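Local coordinates for protein TssK C (Escherichia coli, PDB 5M2Y) that forms part of the type VI secretion baseplate and probably, through this C-terminal domain, docks the baseplate onto the membrane complex, at residues A[32-37]-A[120-125]; A[45-50]-A[111-116]; A[72-77]-A[89-94]. All coordinates share one frame; numbering follows the deposited sequence. Where two conformers were deposited one is given.

Contact 1. Residues A[32-37]-A[120-125]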
loop_
_atom_site.group_PDB
_atom_site.type_symbol
_atom_site.label_atom_id
_atom_site.label_comp_id
_atom_site.label_asym_id
_atom_site.label_seq_id
_atom_site.Cartn_x
_atom_site.Cartn_y
_atom_site.Cartn_z
ATOM N N LEU A 32 -3.711 3.051 0.900
ATOM C CA LEU A 32 -2.709 3.334 1.912
ATOM C C LEU A 32 -3.086 4.610 2.660
ATOM O O LEU A 32 -3.525 5.587 2.051
ATOM C CB LEU A 32 -1.323 3.506 1.264
ATOM C CG LEU A 32 -0.603 2.250 0.784
ATOM C CD1 LEU A 32 0.616 2.614 -0.053
ATOM C CD2 LEU A 32 -0.227 1.334 1.960
ATOM N N SER A 33 -2.940 4.575 3.980
ATOM C CA SER A 33 -3.152 5.741 4.845
ATOM C C SER A 33 -1.755 6.069 5.370
ATOM O O SER A 33 -1.069 5.174 5.859
ATOM C CB SER A 33 -4.119 5.420 5.980
ATOM O OG SER A 33 -4.096 6.413 6.986
ATOM N N VAL A 34 -1.293 7.300 5.134
ATOM C CA VAL A 34 0.081 7.699 5.439
ATOM C C VAL A 34 0.170 8.914 6.351
ATOM O O VAL A 34 -0.497 9.912 6.120
ATOM C CB VAL A 34 0.872 7.970 4.121
ATOM C CG1 VAL A 34 2.366 8.151 4.375
ATOM C CG2 VAL A 34 0.623 6.882 3.078
ATOM N N ARG A 35 1.017 8.805 7.368
ATOM C CA ARG A 35 1.333 9.914 8.252
ATOM C C ARG A 35 2.832 10.052 8.222
ATOM O O ARG A 35 3.564 9.066 8.094
ATOM C CB ARG A 35 0.781 9.757 9.671
ATOM C CG ARG A 35 1.156 8.484 10.381
ATOM C CD ARG A 35 0.308 8.305 11.627
ATOM N NE ARG A 35 -1.081 7.971 11.309
ATOM C CZ ARG A 35 -1.539 6.727 11.183
ATOM N NH1 ARG A 35 -0.725 5.697 11.339
ATOM N NH2 ARG A 35 -2.813 6.516 10.901
ATOM N N SER A 36 3.278 11.290 8.263
ATOM C CA SER A 36 4.687 11.582 8.190
ATOM C C SER A 36 5.036 12.913 8.840
ATOM O O SER A 36 4.158 13.733 9.063
ATOM C CB SER A 36 5.120 11.585 6.736
ATOM O OG SER A 36 6.521 11.485 6.728
ATOM N N SER A 37 6.330 13.125 9.134
ATOM C CA SER A 37 6.850 14.383 9.670
ATOM C C SER A 37 6.967 15.397 8.509
ATOM O O SER A 37 7.133 16.588 8.737
ATOM C CB SER A 37 8.197 14.159 10.353
ATOM O OG SER A 37 9.104 13.490 9.494
ATOM N N VAL A 120 7.843 8.096 8.681
ATOM C CA VAL A 120 6.633 7.630 8.001
ATOM C C VAL A 120 5.950 6.433 8.707
ATOM O O VAL A 120 6.603 5.547 9.263
ATOM C CB VAL A 120 6.914 7.367 6.494
ATOM C CG1 VAL A 120 7.798 6.145 6.304
ATOM C CG2 VAL A 120 5.620 7.260 5.674
ATOM N N LYS A 121 4.615 6.454 8.701
ATOM C CA LYS A 121 3.789 5.362 9.196
ATOM C C LYS A 121 2.709 5.079 8.163
ATOM O O LYS A 121 2.041 5.990 7.685
ATOM C CB LYS A 121 3.251 5.594 10.626
ATOM C CG LYS A 121 2.242 4.572 11.184
ATOM C CD LYS A 121 2.668 3.116 11.125
ATOM C CE LYS A 121 1.483 2.213 11.341
ATOM N NZ LYS A 121 1.699 0.836 10.836
ATOM N N LEU A 122 2.608 3.805 7.793
ATOM C CA LEU A 122 1.671 3.291 6.793
ATOM C C LEU A 122 0.638 2.349 7.387
ATOM O O LEU A 122 0.968 1.515 8.219
ATOM C CB LEU A 122 2.440 2.482 5.747
ATOM C CG LEU A 122 3.106 3.160 4.565
ATOM C CD1 LEU A 122 4.024 4.291 4.928
ATOM C CD2 LEU A 122 3.720 2.107 3.636
ATOM N N GLU A 123 -0.581 2.426 6.877
ATOM C CA GLU A 123 -1.651 1.495 7.204
ATOM C C GLU A 123 -2.297 1.098 5.872
ATOM O O GLU A 123 -2.461 1.959 5.005
ATOM C CB GLU A 123 -2.651 2.084 8.199
ATOM C CG GLU A 123 -2.061 2.257 9.588
ATOM C CD GLU A 123 -3.052 2.623 10.688
ATOM O OE1 GLU A 123 -4.147 3.120 10.370
ATOM O OE2 GLU A 123 -2.714 2.416 11.873
ATOM N N LEU A 124 -2.583 -0.209 5.675
ATOM C CA LEU A 124 -3.174 -0.695 4.429
ATOM C C LEU A 124 -4.562 -1.225 4.718
ATOM O O LEU A 124 -4.758 -1.955 5.687
ATOM C CB LEU A 124 -2.288 -1.792 3.807
ATOM C CG LEU A 124 -2.769 -2.462 2.510
ATOM C CD1 LEU A 124 -2.728 -1.505 1.328
ATOM C CD2 LEU A 124 -1.925 -3.682 2.203
ATOM N N PHE A 125 -5.536 -0.753 3.916
ATOM C CA PHE A 125 -6.949 -1.131 3.969
ATOM C C PHE A 125 -7.370 -1.686 2.605
ATOM O O PHE A 125 -6.942 -1.178 1.570
ATOM C CB PHE A 125 -7.832 0.100 4.245
ATOM C CG PHE A 125 -7.630 0.809 5.556
ATOM C CD1 PHE A 125 -6.704 1.834 5.675
ATOM C CD2 PHE A 125 -8.413 0.495 6.660
ATOM C CE1 PHE A 125 -6.520 2.489 6.894
ATOM C CE2 PHE A 125 -8.237 1.158 7.876
ATOM C CZ PHE A 125 -7.294 2.151 7.986
HETATM O O HOH W 1 -0.705 5.471 8.559
#

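Contact 2. Residues A[45-50]-A[111-116]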
loop_
_atom_site.group_PDB
_atom_site.type_symbol
_atom_site.label_atom_id
_atom_site.label_comp_id
_atom_site.label_asym_id
_atom_site.label_seq_id
_atom_site.Cartn_x
_atom_site.Cartn_y
_atom_site.Cartn_z
ATOM N N THR A 45 2.142 15.118 -2.879
ATOM C CA THR A 45 2.871 15.344 -4.116
ATOM C C THR A 45 3.947 14.270 -4.386
ATOM O O THR A 45 4.000 13.738 -5.487
ATOM C CB THR A 45 3.468 16.765 -4.051
ATOM O OG1 THR A 45 2.399 17.718 -4.031
ATOM C CG2 THR A 45 4.435 17.070 -5.186
ATOM N N LYS A 46 4.779 13.955 -3.379
ATOM C CA LYS A 46 5.969 13.103 -3.455
ATOM C C LYS A 46 5.786 11.625 -3.138
ATOM O O LYS A 46 6.467 10.811 -3.760
ATOM C CB LYS A 46 7.054 13.687 -2.549
ATOM C CG LYS A 46 7.537 15.063 -2.984
ATOM C CD LYS A 46 8.707 15.485 -2.125
ATOM C CE LYS A 46 9.219 16.871 -2.417
ATOM N NZ LYS A 46 10.278 17.221 -1.452
ATOM N N PHE A 47 4.895 11.274 -2.189
ATOM C CA PHE A 47 4.656 9.869 -1.817
ATOM C C PHE A 47 4.394 8.949 -3.031
ATOM O O PHE A 47 5.017 7.890 -3.077
ATOM C CB PHE A 47 3.553 9.721 -0.759
ATOM C CG PHE A 47 3.413 8.323 -0.214
ATOM C CD1 PHE A 47 4.247 7.861 0.798
ATOM C CD2 PHE A 47 2.449 7.467 -0.709
ATOM C CE1 PHE A 47 4.119 6.556 1.297
ATOM C CE2 PHE A 47 2.325 6.162 -0.213
ATOM C CZ PHE A 47 3.154 5.721 0.791
ATOM N N PRO A 48 3.562 9.317 -4.046
ATOM C CA PRO A 48 3.355 8.404 -5.193
ATOM C C PRO A 48 4.621 8.064 -5.990
ATOM O O PRO A 48 4.653 7.046 -6.675
ATOM C CB PRO A 48 2.345 9.156 -6.058
ATOM C CG PRO A 48 1.620 10.044 -5.091
ATOM C CD PRO A 48 2.688 10.503 -4.164
ATOM N N GLN A 49 5.651 8.924 -5.915
ATOM C CA GLN A 49 6.931 8.713 -6.596
ATOM C C GLN A 49 8.000 8.128 -5.693
ATOM O O GLN A 49 8.909 7.477 -6.188
ATOM C CB GLN A 49 7.421 10.007 -7.243
ATOM C CG GLN A 49 6.580 10.366 -8.452
ATOM C CD GLN A 49 7.166 11.452 -9.292
ATOM O OE1 GLN A 49 7.198 12.605 -8.883
ATOM N NE2 GLN A 49 7.607 11.109 -10.499
ATOM N N LEU A 50 7.897 8.350 -4.379
ATOM C CA LEU A 50 8.862 7.838 -3.410
ATOM C C LEU A 50 8.559 6.416 -2.954
ATOM O O LEU A 50 9.480 5.616 -2.835
ATOM C CB LEU A 50 8.989 8.768 -2.204
ATOM C CG LEU A 50 9.665 10.109 -2.476
ATOM C CD1 LEU A 50 9.491 11.044 -1.326
ATOM C CD2 LEU A 50 11.147 9.935 -2.770
ATOM N N PHE A 111 6.095 -2.722 0.619
ATOM C CA PHE A 111 6.254 -1.330 0.211
ATOM C C PHE A 111 7.537 -0.778 0.752
ATOM O O PHE A 111 7.876 -0.989 1.911
ATOM C CB PHE A 111 5.081 -0.455 0.688
ATOM C CG PHE A 111 3.731 -0.968 0.272
ATOM C CD1 PHE A 111 3.183 -0.615 -0.952
ATOM C CD2 PHE A 111 3.013 -1.820 1.100
ATOM C CE1 PHE A 111 1.939 -1.113 -1.337
ATOM C CE2 PHE A 111 1.775 -2.313 0.720
ATOM C CZ PHE A 111 1.238 -1.953 -0.493
ATOM N N TYR A 112 8.243 -0.067 -0.105
ATOM C CA TYR A 112 9.474 0.596 0.244
ATOM C C TYR A 112 9.143 2.050 0.476
ATOM O O TYR A 112 8.503 2.683 -0.362
ATOM C CB TYR A 112 10.503 0.453 -0.893
ATOM C CG TYR A 112 11.661 1.421 -0.804
ATOM C CD1 TYR A 112 12.582 1.336 0.236
ATOM C CD2 TYR A 112 11.845 2.401 -1.764
ATOM C CE1 TYR A 112 13.647 2.219 0.326
ATOM C CE2 TYR A 112 12.917 3.285 -1.690
ATOM C CZ TYR A 112 13.810 3.191 -0.638
ATOM O OH TYR A 112 14.898 4.024 -0.561
ATOM N N THR A 113 9.594 2.571 1.615
ATOM C CA THR A 113 9.435 3.981 1.937
ATOM C C THR A 113 10.832 4.507 2.236
ATOM O O THR A 113 11.412 4.095 3.236
ATOM C CB THR A 113 8.457 4.199 3.096
ATOM O OG1 THR A 113 8.892 3.483 4.246
ATOM C CG2 THR A 113 7.020 3.814 2.744
ATOM N N PRO A 114 11.410 5.378 1.374
ATOM C CA PRO A 114 12.765 5.886 1.641
ATOM C C PRO A 114 12.805 6.770 2.872
ATOM O O PRO A 114 11.778 7.319 3.256
ATOM C CB PRO A 114 13.099 6.686 0.375
ATOM C CG PRO A 114 11.787 7.069 -0.185
ATOM C CD PRO A 114 10.863 5.948 0.128
ATOM N N ALA A 115 14.000 6.916 3.470
ATOM C CA ALA A 115 14.230 7.740 4.655
ATOM C C ALA A 115 13.900 9.225 4.443
ATOM O O ALA A 115 13.608 9.920 5.410
ATOM C CB ALA A 115 15.652 7.584 5.130
ATOM N N SER A 116 13.881 9.687 3.177
ATOM C CA SER A 116 13.542 11.067 2.804
ATOM C C SER A 116 12.096 11.411 3.181
ATOM O O SER A 116 11.788 12.575 3.403
ATOM C CB SER A 116 13.742 11.283 1.309
ATOM O OG SER A 116 12.828 10.521 0.548
#

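Contact 3. Residues A[72-77]-A[89-94]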
loop_
_atom_site.group_PDB
_atom_site.type_symbol
_atom_site.label_atom_id
_atom_site.label_comp_id
_atom_site.label_asym_id
_atom_site.label_seq_id
_atom_site.Cartn_x
_atom_site.Cartn_y
_atom_site.Cartn_z
ATOM N N ILE A 72 0.322 4.637 -7.498
ATOM C CA ILE A 72 -0.167 5.200 -6.249
ATOM C C ILE A 72 -0.813 6.532 -6.593
ATOM O O ILE A 72 -0.161 7.406 -7.144
ATOM C CB ILE A 72 0.974 5.302 -5.205
ATOM C CG1 ILE A 72 1.489 3.887 -4.841
ATOM C CG2 ILE A 72 0.505 6.057 -3.961
ATOM C CD1 ILE A 72 2.779 3.851 -4.007
ATOM N N ARG A 73 -2.108 6.659 -6.311
ATOM C CA ARG A 73 -2.820 7.897 -6.618
ATOM C C ARG A 73 -3.350 8.564 -5.362
ATOM O O ARG A 73 -4.052 7.911 -4.585
ATOM C CB ARG A 73 -3.994 7.647 -7.568
ATOM C CG ARG A 73 -3.645 6.922 -8.837
ATOM C CD ARG A 73 -4.750 7.057 -9.861
ATOM N NE ARG A 73 -4.522 6.203 -11.026
ATOM C CZ ARG A 73 -3.843 6.588 -12.096
ATOM N NH1 ARG A 73 -3.341 7.805 -12.181
ATOM N NH2 ARG A 73 -3.682 5.738 -13.105
ATOM N N PRO A 74 -3.086 9.878 -5.169
ATOM C CA PRO A 74 -3.654 10.551 -4.000
ATOM C C PRO A 74 -5.169 10.645 -4.162
ATOM O O PRO A 74 -5.663 10.853 -5.269
ATOM C CB PRO A 74 -2.975 11.920 -4.009
ATOM C CG PRO A 74 -2.635 12.164 -5.407
ATOM C CD PRO A 74 -2.298 10.821 -5.992
ATOM N N VAL A 75 -5.893 10.398 -3.076
ATOM C CA VAL A 75 -7.353 10.437 -3.081
ATOM C C VAL A 75 -7.833 11.425 -2.022
ATOM O O VAL A 75 -7.125 11.693 -1.040
ATOM C CB VAL A 75 -8.028 9.052 -2.909
ATOM C CG1 VAL A 75 -7.731 8.123 -4.084
ATOM C CG2 VAL A 75 -7.604 8.399 -1.606
ATOM N N THR A 76 -9.038 11.972 -2.228
ATOM C CA THR A 76 -9.637 12.900 -1.267
ATOM C C THR A 76 -10.055 12.137 -0.001
ATOM O O THR A 76 -9.902 12.653 1.106
ATOM C CB THR A 76 -10.808 13.656 -1.899
ATOM O OG1 THR A 76 -11.750 12.716 -2.391
ATOM C CG2 THR A 76 -10.385 14.572 -3.031
ATOM N N HIS A 77 -10.558 10.896 -0.178
ATOM C CA HIS A 77 -11.013 10.011 0.893
ATOM C C HIS A 77 -11.143 8.579 0.412
ATOM O O HIS A 77 -11.312 8.334 -0.783
ATOM C CB HIS A 77 -12.364 10.479 1.469
ATOM C CG HIS A 77 -13.443 10.693 0.454
ATOM N ND1 HIS A 77 -14.666 10.072 0.554
ATOM C CD2 HIS A 77 -13.460 11.489 -0.635
ATOM C CE1 HIS A 77 -15.383 10.496 -0.473
ATOM N NE2 HIS A 77 -14.694 11.351 -1.214
ATOM N N GLN A 89 -2.679 11.335 4.917
ATOM C CA GLN A 89 -2.872 11.437 3.483
ATOM C C GLN A 89 -3.252 10.061 2.998
ATOM O O GLN A 89 -2.679 9.073 3.457
ATOM C CB GLN A 89 -1.588 11.903 2.810
ATOM C CG GLN A 89 -1.243 13.359 3.112
ATOM C CD GLN A 89 -2.223 14.367 2.558
ATOM O OE1 GLN A 89 -2.852 14.164 1.510
ATOM N NE2 GLN A 89 -2.301 15.518 3.202
ATOM N N TYR A 90 -4.249 9.997 2.109
ATOM C CA TYR A 90 -4.762 8.734 1.591
ATOM C C TYR A 90 -4.424 8.543 0.136
ATOM O O TYR A 90 -4.374 9.507 -0.624
ATOM C CB TYR A 90 -6.264 8.587 1.873
ATOM C CG TYR A 90 -6.566 8.633 3.360
ATOM C CD1 TYR A 90 -6.720 9.843 4.022
ATOM C CD2 TYR A 90 -6.630 7.474 4.106
ATOM C CE1 TYR A 90 -6.946 9.893 5.397
ATOM C CE2 TYR A 90 -6.854 7.510 5.480
ATOM C CZ TYR A 90 -7.015 8.721 6.122
ATOM O OH TYR A 90 -7.225 8.766 7.481
ATOM N N PHE A 91 -4.115 7.301 -0.226
ATOM C CA PHE A 91 -3.729 6.954 -1.583
ATOM C C PHE A 91 -4.340 5.647 -2.015
ATOM O O PHE A 91 -4.371 4.703 -1.244
ATOM C CB PHE A 91 -2.201 6.837 -1.703
ATOM C CG PHE A 91 -1.419 8.041 -1.240
ATOM C CD1 PHE A 91 -1.073 8.194 0.092
ATOM C CD2 PHE A 91 -1.027 9.027 -2.139
ATOM C CE1 PHE A 91 -0.381 9.334 0.523
ATOM C CE2 PHE A 91 -0.328 10.163 -1.703
ATOM C CZ PHE A 91 -0.009 10.312 -0.373
ATOM N N ALA A 92 -4.805 5.588 -3.245
ATOM C CA ALA A 92 -5.321 4.352 -3.800
ATOM C C ALA A 92 -4.211 3.629 -4.512
ATOM O O ALA A 92 -3.339 4.257 -5.098
ATOM C CB ALA A 92 -6.421 4.651 -4.796
ATOM N N LEU A 93 -4.245 2.295 -4.458
ATOM C CA LEU A 93 -3.320 1.490 -5.231
ATOM C C LEU A 93 -4.057 1.112 -6.516
ATOM O O LEU A 93 -5.035 0.371 -6.481
ATOM C CB LEU A 93 -2.875 0.237 -4.479
ATOM C CG LEU A 93 -2.122 0.428 -3.163
ATOM C CD1 LEU A 93 -1.669 -0.918 -2.643
ATOM C CD2 LEU A 93 -0.916 1.368 -3.322
ATOM N N ASP A 94 -3.636 1.707 -7.629
ATOM C CA ASP A 94 -4.216 1.426 -8.934
ATOM C C ASP A 94 -3.353 0.284 -9.474
ATOM O O ASP A 94 -2.244 0.504 -9.963
ATOM C CB ASP A 94 -4.182 2.668 -9.846
ATOM C CG ASP A 94 -4.963 2.511 -11.143
ATOM O OD1 ASP A 94 -5.408 1.388 -11.441
ATOM O OD2 ASP A 94 -5.088 3.508 -11.880
HETATM O O HOH W 2 -5.793 12.339 1.321
#

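Contact 1. Residues A[32-37]-A[120-125]
Arg35 and Lys121 lie side by side and point the same way from a hydrogen-bonded pair of the antiparallel sheet, in which strands 32-35 and 121-125 run at 164° to each other. Arg35 CG stands between the backbone N and the carbonyl carbon (chi1 54°), and CG packs on Lys121 CB at 3.6 Å. The chain then bends at chi3, and the guanidinium crosses to Glu123. This salt bridge is long, Arg35 NH2 to Glu123 OE1 3.7 Å, with the guanidinium and carboxylate planes 87° apart; Asn88, hydrogen-bonded to both Arg35 NE and Ser33 OG, is a second polar partner. Four backbone bonds fix the register, two in each of the pairs Ser33-Glu123 and Arg35-Lys121. The face of Leu32, Val34, Leu122 and Leu124 is apolar. Leu32 and Leu124 slant across each other, CD2 to CD1 at 3.8 Å, while Val34 CG1 stands 4.2 Å from Leu122 CD1. Phe47 of helix 40-50 touches both Leu32 and Val34, which places this face against the helix. Ser33 CB lies at the edge of the Phe125 ring, near its plane, 3.9 Å from CE1. One water donates to both Ser33 O (2.7 Å) and Lys121 O (2.9 Å).

Contact 2. Residues A[45-50]-A[111-116]
Leu50, the last residue of helix 40-50, meets Pro114 just beyond strand 108-112, and these two side chains form the close-packed part of the contact. They cross at about a right angle, with Leu50 CB 3.8 Å from Pro114 CG. The backbone takes part as well: Leu50 O approaches Pro114 CD to 3.3 Å, so a carbonyl of the helix end rests against the proline ring. Leu50 CG is anti to its own carbonyl carbon (chi1 -70°). Farther along the same side chain, Leu50 CD2 is 3.9 Å from Pro114 CG.

Deeper in the domain the spacing is wider but the residues are buried. Phe47 CE1 approaches Thr113 CG2 at 4.2 Å, and the phenylalanine ring also meets that of Phe91 in the sheet. The hydroxyl of Thr113 is hydrogen-bonded to the indole NE1 of Trp15.

The outer side is sparser. Ser116, an exposed residue in a 3-10 turn, brings OG to 3.8 Å from Leu50 CD2, a polar atom beside a methyl. Tyr112 reaches Leu50 O through CD2 at 4.1 Å, and one face of its ring lies under Pro114 N within its own segment.

The interface is small, burying 203 Å² summed over both sides, and no hydrogen bond crosses it. Within 45-50, Lys46 O accepts from both Gln49 N and Leu50 N, and just past the helix the backbone of Lys52 is bonded to that of Tyr112. Between residues 45-50 and 111-116 themselves, the chemistry therefore implies van der Waals packing rather than directional polar bonding.

Contact 3. Residues A[72-77]-A[89-94]
Arg73 grips Asp94 side-on, with NE and NH2 both donating to the single oxygen OD2, each at 2.9 Å. That oxygen lies 1° out of the guanidinium plane, and NE meets its anti lone pair; NH2 comes from 26° out of the carboxylate plane. The Arg73 chain is extended from CG to NE.

Beside the salt bridge, Arg73 and Ala92 exchange two backbone bonds, the N-H of Arg73 reaching Ala92 O at 3.0 Å. On the face they share with Arg73, Val75 CG1 packs on Ala92 CB at 3.8 Å. The reverse face is apolar: Ile72 sends CG2 to Phe91 CB at 3.6 Å and CG1 to Leu93 CD2, and Pro74 CB lies beside Phe91 CE2.

Farther out, helix 40-50 packs Pro48 on Phe91 and Gln44 on Pro74, and strand 28-35 bonds the backbone of 89-95 on its other side. Strand 70-75 is outermost in the sheet of this chain. Segments 72-75 and 89-94 run at 138° to each other. The arrangement is that of an antiparallel edge-strand pair, consecutive strands joined by a long loop, with a helix packed on the apolar face.

Overall arrangement
After strands 3-11 and 14-18, strand 28-35 is the first to enter a contact: contact 1 pairs it with the late strand 121-128, closing the longest loop of the three. Helix 40-50 follows directly, and contact 2 closes a shorter loop within that one by joining the helix end to the segment after strand 108-112. Contact 3 is innermost, linking residues 72-77 and 89-94 across 11 intervening residues; the loops therefore nest and none cross. In space, strand 28-35 lies between strands 121-128 and 89-95, so contacts 1 and 3 share one sheet. Contact 2 packs against both, through Thr113 on Leu122 of contact 1 and Phe111 on Leu93 of contact 3.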